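Local coordinates for protein design construct XXA_GVDQ (Synthetic construct, PDB 6NZ1) that is a computationally designed, all-helical protein that assembles as a homotrimer and belongs to a set of closely related designs adopting two divergent folds, at residues 14-19 with 37-42; 66-71 with 82-87. One frame throughout, in Å; residues are numbered along the deposited sequence.

In the fold
Both contacts use the long helix 29-73, which runs the length of the chain. In contact 1 (14-19 with 37-42) helix 6-25 folds back against its early part. In contact 2 (66-71 with 82-87) helix 78-94 folds back against its late part. The two sites lie on opposite sides of the chain's centre. Their centres are 45 Å apart, and their nearest atoms about 31 Å, so they do not touch. Each is an antiparallel helix pair with the same crossing angle. Residues of both contacts also pack on the second and third subunits. Contact 1 is partly buried; contact 2 is buried.

Contact 1 (14-19 with 37-42); sequences ERLREI and RAIVEN
Leu16 and Ala38 meet where segments 14-19 and 37-42 come nearest in their CA atoms, with the CA of Leu16 6.0 Å from the CA of Ala38. The two segments run antiparallel at 165°, and their axes approach to 9.6 Å. The short side chain of Ala38 allows this close spacing. Its CB is met by the ends of two longer side chains. Leu16 CD1 lies 3.5 Å from Ala38 CB, and Ile19 CD1 comes to 3.6 Å from the same Ala38 CB.

The tight part is built on Leu16. Its CG is anti to the backbone N (chi1 -171°), and from there both methyls reach helix 29-73. CD2 sits 3.7 Å from Ile39 CG1, while CD1 touches both Ala38 and that same CG1. The fork of Leu16 therefore straddles the Ile39 CG1 methylene. The side chains of Leu16 and Ile39 are both buried. Ile39 also packs on Ile39 of the second and third subunits, and Leu16 on Val40 of the third. The buried amide of Asn42 lies on this inner side and is held from outside the two segments. Its ND2 is hydrogen-bonded to Ser12 OG, and its OD1 makes a weak hydrogen bond to ND2 of Asn43 of the third subunit.

The other flank is looser. Ile19 is partly exposed and makes its one touch here through the terminal CD1. The side chain of Arg37 leads away and forms a salt bridge with Glu24 of the second subunit. No hydrogen bond links the two segments.

Apolar packing thus joins the two helices. This is the arrangement of an antiparallel helical hairpin whose inner face continues into the core of a homotrimeric helical bundle.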
loop_
_atom_site.group_PDB
_atom_site.type_symbol
_atom_site.label_atom_id
_atom_site.label_comp_id
_atom_site.label_asym_id
_atom_site.label_seq_id
_atom_site.Cartn_x
_atom_site.Cartn_y
_atom_site.Cartn_z
ATOM N N GLU B 14 -17.903 -3.854 -1.257
ATOM C CA GLU B 14 -19.198 -4.447 -0.937
ATOM C C GLU B 14 -20.245 -4.059 -1.972
ATOM O O GLU B 14 -21.057 -4.892 -2.392
ATOM C CB GLU B 14 -19.640 -4.017 0.460
ATOM C CG GLU B 14 -18.844 -4.694 1.577
ATOM C CD GLU B 14 -19.152 -4.146 2.975
ATOM O OE1 GLU B 14 -19.708 -3.039 3.098
ATOM O OE2 GLU B 14 -18.828 -4.826 3.965
ATOM N N ARG B 15 -20.238 -2.799 -2.401
ATOM C CA ARG B 15 -21.121 -2.381 -3.483
ATOM C C ARG B 15 -20.872 -3.198 -4.747
ATOM O O ARG B 15 -21.809 -3.531 -5.482
ATOM C CB ARG B 15 -20.917 -0.890 -3.761
ATOM C CG ARG B 15 -21.902 0.038 -3.069
ATOM C CD ARG B 15 -21.756 1.473 -3.563
ATOM N NE ARG B 15 -20.536 2.097 -3.062
ATOM C CZ ARG B 15 -20.525 3.098 -2.200
ATOM N NH1 ARG B 15 -21.672 3.592 -1.765
ATOM N NH2 ARG B 15 -19.375 3.609 -1.781
ATOM N N LEU B 16 -19.611 -3.513 -5.031
ATOM C CA LEU B 16 -19.289 -4.296 -6.214
ATOM C C LEU B 16 -19.768 -5.726 -6.076
ATOM O O LEU B 16 -20.247 -6.323 -7.038
ATOM C CB LEU B 16 -17.786 -4.279 -6.450
ATOM C CG LEU B 16 -17.282 -4.870 -7.760
ATOM C CD1 LEU B 16 -17.939 -4.112 -8.917
ATOM C CD2 LEU B 16 -15.768 -4.842 -7.885
ATOM N N ARG B 17 -19.614 -6.310 -4.899
ATOM C CA ARG B 17 -20.169 -7.636 -4.683
ATOM C C ARG B 17 -21.683 -7.634 -4.843
ATOM O O ARG B 17 -22.261 -8.583 -5.383
ATOM C CB ARG B 17 -19.768 -8.123 -3.304
ATOM C CG ARG B 17 -18.271 -8.308 -3.160
ATOM C CD ARG B 17 -18.010 -9.158 -1.947
ATOM N NE ARG B 17 -16.610 -9.346 -1.574
ATOM C CZ ARG B 17 -15.873 -10.391 -1.936
ATOM N NH1 ARG B 17 -16.388 -11.330 -2.713
ATOM N NH2 ARG B 17 -14.619 -10.501 -1.525
ATOM N N GLU B 18 -22.348 -6.584 -4.378
ATOM C CA GLU B 18 -23.785 -6.489 -4.584
ATOM C C GLU B 18 -24.121 -6.518 -6.070
ATOM O O GLU B 18 -24.967 -7.301 -6.518
ATOM C CB GLU B 18 -24.316 -5.225 -3.914
ATOM N N ILE B 19 -23.442 -5.689 -6.856
ATOM C CA ILE B 19 -23.699 -5.669 -8.289
ATOM C C ILE B 19 -23.428 -7.033 -8.892
ATOM O O ILE B 19 -24.136 -7.481 -9.799
ATOM C CB ILE B 19 -22.844 -4.586 -8.960
ATOM C CG1 ILE B 19 -23.440 -3.209 -8.693
ATOM C CG2 ILE B 19 -22.734 -4.850 -10.428
ATOM C CD1 ILE B 19 -22.460 -2.070 -8.884
ATOM N N ARG B 37 -18.437 0.254 -14.301
ATOM C CA ARG B 37 -18.450 1.547 -13.627
ATOM C C ARG B 37 -18.008 1.399 -12.180
ATOM O O ARG B 37 -17.162 2.152 -11.689
ATOM C CB ARG B 37 -19.856 2.143 -13.703
ATOM C CG ARG B 37 -20.070 3.438 -12.928
ATOM C CD ARG B 37 -19.919 4.660 -13.838
ATOM N NE ARG B 37 -20.229 5.906 -13.146
ATOM C CZ ARG B 37 -20.050 7.120 -13.661
ATOM N NH1 ARG B 37 -19.546 7.267 -14.881
ATOM N NH2 ARG B 37 -20.359 8.196 -12.942
ATOM N N ALA B 38 -18.577 0.420 -11.484
ATOM C CA ALA B 38 -18.234 0.199 -10.090
ATOM C C ALA B 38 -16.778 -0.206 -9.941
ATOM O O ALA B 38 -16.096 0.224 -9.008
ATOM C CB ALA B 38 -19.147 -0.871 -9.510
ATOM N N ILE B 39 -16.291 -1.057 -10.827
ATOM C CA ILE B 39 -14.907 -1.470 -10.720
ATOM C C ILE B 39 -13.996 -0.264 -10.802
ATOM O O ILE B 39 -13.016 -0.159 -10.058
ATOM C CB ILE B 39 -14.578 -2.498 -11.802
ATOM C CG1 ILE B 39 -15.126 -3.850 -11.368
ATOM C CG2 ILE B 39 -13.098 -2.536 -12.009
ATOM C CD1 ILE B 39 -15.182 -4.879 -12.479
ATOM N N VAL B 40 -14.310 0.670 -11.695
ATOM C CA VAL B 40 -13.478 1.852 -11.861
ATOM C C VAL B 40 -13.501 2.705 -10.598
ATOM O O VAL B 40 -12.485 3.301 -10.210
ATOM C CB VAL B 40 -13.944 2.644 -13.094
ATOM C CG1 VAL B 40 -13.240 3.986 -13.169
ATOM C CG2 VAL B 40 -13.735 1.814 -14.384
ATOM N N GLU B 41 -14.654 2.790 -9.942
ATOM C CA GLU B 41 -14.696 3.526 -8.691
ATOM C C GLU B 41 -13.843 2.837 -7.638
ATOM O O GLU B 41 -13.118 3.500 -6.895
ATOM C CB GLU B 41 -16.129 3.656 -8.186
ATOM C CG GLU B 41 -17.172 4.142 -9.185
ATOM C CD GLU B 41 -16.926 5.539 -9.758
ATOM O OE1 GLU B 41 -17.940 6.211 -10.104
ATOM O OE2 GLU B 41 -15.744 5.947 -9.890
ATOM N N ASN B 42 -13.940 1.510 -7.537
ATOM C CA ASN B 42 -13.142 0.775 -6.562
ATOM C C ASN B 42 -11.655 0.922 -6.861
ATOM O O ASN B 42 -10.844 1.151 -5.959
ATOM C CB ASN B 42 -13.562 -0.697 -6.569
ATOM C CG ASN B 42 -12.863 -1.516 -5.523
ATOM O OD1 ASN B 42 -12.171 -2.472 -5.836
ATOM N ND2 ASN B 42 -13.068 -1.179 -4.277
#

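Contact 2 (66-71 with 82-87); sequences AIIEAL and EEMKKL
Segments 66-71 and 82-87 run antiparallel at 165°, their axes 10.8 Å apart at closest approach and the CA atoms of Ile68 and Met84 nearest across the pair. Ile68 meets the other segment with two branches. Its CD1 lies 4.0 Å from Met84 CB and also touches the Met84 carbonyl oxygen. Its CG2 packs 3.8 Å from Lys85 CE. With CG anti to the carbonyl carbon (chi1 -74°), the extended chain of Lys85 lays its methylenes across Ile68, and its NZ goes on to a salt bridge with Glu72. Replacing Ile68 by alanine removes both branches and is likely to leave Met84 CB and the Lys85 methylenes without their apolar partner, with a gap between the segments.

Leu71 and Met84 cross at about a right angle. The Met84 chain bends at its last torsion, and both SD and CE lie 4.0 Å from Leu71 CD1. Met84 also packs on Ala70 of the second subunit, and Leu71 on Leu71 of the third. The contact is buried within a helical hairpin of helices 29-73 and 78-94, whose inner face, with Met84 and Leu71, packs on the other subunits of the trimeric bundle.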
loop_
_atom_site.group_PDB
_atom_site.type_symbol
_atom_site.label_atom_id
_atom_site.label_comp_id
_atom_site.label_asym_id
_atom_site.label_seq_id
_atom_site.Cartn_x
_atom_site.Cartn_y
_atom_site.Cartn_z
ATOM N N ALA B 66 16.525 11.102 10.151
ATOM C CA ALA B 66 16.715 12.025 11.262
ATOM C C ALA B 66 17.134 11.277 12.513
ATOM O O ALA B 66 17.944 11.774 13.301
ATOM C CB ALA B 66 15.433 12.815 11.523
ATOM N N ILE B 67 16.608 10.070 12.698
ATOM C CA ILE B 67 16.972 9.260 13.847
ATOM C C ILE B 67 18.439 8.870 13.787
ATOM O O ILE B 67 19.157 8.914 14.794
ATOM C CB ILE B 67 16.076 8.018 13.924
ATOM C CG1 ILE B 67 14.676 8.383 14.400
ATOM C CG2 ILE B 67 16.675 7.043 14.852
ATOM C CD1 ILE B 67 13.683 7.252 14.308
ATOM N N ILE B 68 18.905 8.457 12.618
ATOM C CA ILE B 68 20.321 8.149 12.478
ATOM C C ILE B 68 21.163 9.371 12.826
ATOM O O ILE B 68 22.207 9.255 13.480
ATOM C CB ILE B 68 20.612 7.627 11.060
ATOM C CG1 ILE B 68 19.927 6.263 10.876
ATOM C CG2 ILE B 68 22.114 7.540 10.841
ATOM C CD1 ILE B 68 19.881 5.737 9.453
ATOM N N GLU B 69 20.717 10.564 12.426
ATOM C CA GLU B 69 21.450 11.774 12.774
ATOM C C GLU B 69 21.459 12.001 14.278
ATOM O O GLU B 69 22.471 12.433 14.843
ATOM C CB GLU B 69 20.853 12.979 12.053
ATOM C CG GLU B 69 21.318 14.324 12.584
ATOM C CD GLU B 69 22.794 14.599 12.347
ATOM O OE1 GLU B 69 23.466 13.805 11.666
ATOM O OE2 GLU B 69 23.292 15.624 12.855
ATOM N N ALA B 70 20.339 11.737 14.945
ATOM C CA ALA B 70 20.307 11.900 16.391
ATOM C C ALA B 70 21.366 11.035 17.048
ATOM O O ALA B 70 22.145 11.503 17.884
ATOM C CB ALA B 70 18.922 11.554 16.928
ATOM N N LEU B 71 21.408 9.759 16.678
ATOM C CA LEU B 71 22.406 8.860 17.228
ATOM C C LEU B 71 23.806 9.329 16.897
ATOM O O LEU B 71 24.723 9.166 17.705
ATOM C CB LEU B 71 22.193 7.458 16.681
ATOM C CG LEU B 71 20.845 6.842 17.045
ATOM C CD1 LEU B 71 20.716 5.456 16.447
ATOM C CD2 LEU B 71 20.694 6.775 18.534
ATOM N N GLU B 82 27.141 2.609 10.569
ATOM C CA GLU B 82 27.404 2.178 9.201
ATOM C C GLU B 82 26.336 1.210 8.715
ATOM O O GLU B 82 25.792 1.368 7.618
ATOM C CB GLU B 82 28.793 1.541 9.110
ATOM N N GLU B 83 26.026 0.192 9.518
ATOM C CA GLU B 83 25.030 -0.790 9.110
ATOM C C GLU B 83 23.671 -0.135 8.866
ATOM O O GLU B 83 22.956 -0.510 7.929
ATOM C CB GLU B 83 24.925 -1.894 10.168
ATOM C CG GLU B 83 23.892 -2.970 9.828
ATOM C CD GLU B 83 23.878 -4.128 10.795
ATOM O OE1 GLU B 83 24.517 -4.051 11.852
ATOM O OE2 GLU B 83 23.200 -5.126 10.511
ATOM N N MET B 84 23.291 0.835 9.703
ATOM C CA MET B 84 22.018 1.522 9.522
ATOM C C MET B 84 22.021 2.386 8.269
ATOM O O MET B 84 20.999 2.513 7.590
ATOM C CB MET B 84 21.761 2.411 10.740
ATOM C CG MET B 84 21.405 1.683 12.033
ATOM S SD MET B 84 21.310 2.961 13.340
ATOM C CE MET B 84 22.031 2.074 14.703
ATOM N N LYS B 85 23.137 3.068 8.011
ATOM C CA LYS B 85 23.230 3.919 6.837
ATOM C C LYS B 85 23.171 3.088 5.568
ATOM O O LYS B 85 22.574 3.517 4.583
ATOM C CB LYS B 85 24.513 4.753 6.883
ATOM C CG LYS B 85 24.409 5.874 7.896
ATOM C CD LYS B 85 25.693 6.654 8.126
ATOM C CE LYS B 85 25.433 7.786 9.097
ATOM N NZ LYS B 85 26.609 8.690 9.243
ATOM N N LYS B 86 23.781 1.903 5.567
ATOM C CA LYS B 86 23.704 1.046 4.389
ATOM C C LYS B 86 22.272 0.591 4.139
ATOM O O LYS B 86 21.779 0.648 3.011
ATOM C CB LYS B 86 24.625 -0.155 4.559
ATOM C CG LYS B 86 24.629 -1.117 3.385
ATOM C CD LYS B 86 25.199 -2.478 3.766
ATOM N N LEU B 87 21.589 0.131 5.184
ATOM C CA LEU B 87 20.220 -0.334 5.017
ATOM C C LEU B 87 19.299 0.781 4.542
ATOM O O LEU B 87 18.390 0.541 3.746
ATOM C CB LEU B 87 19.714 -0.920 6.327
ATOM C CG LEU B 87 20.324 -2.248 6.775
ATOM C CD1 LEU B 87 19.754 -2.632 8.158
ATOM C CD2 LEU B 87 20.094 -3.368 5.773
#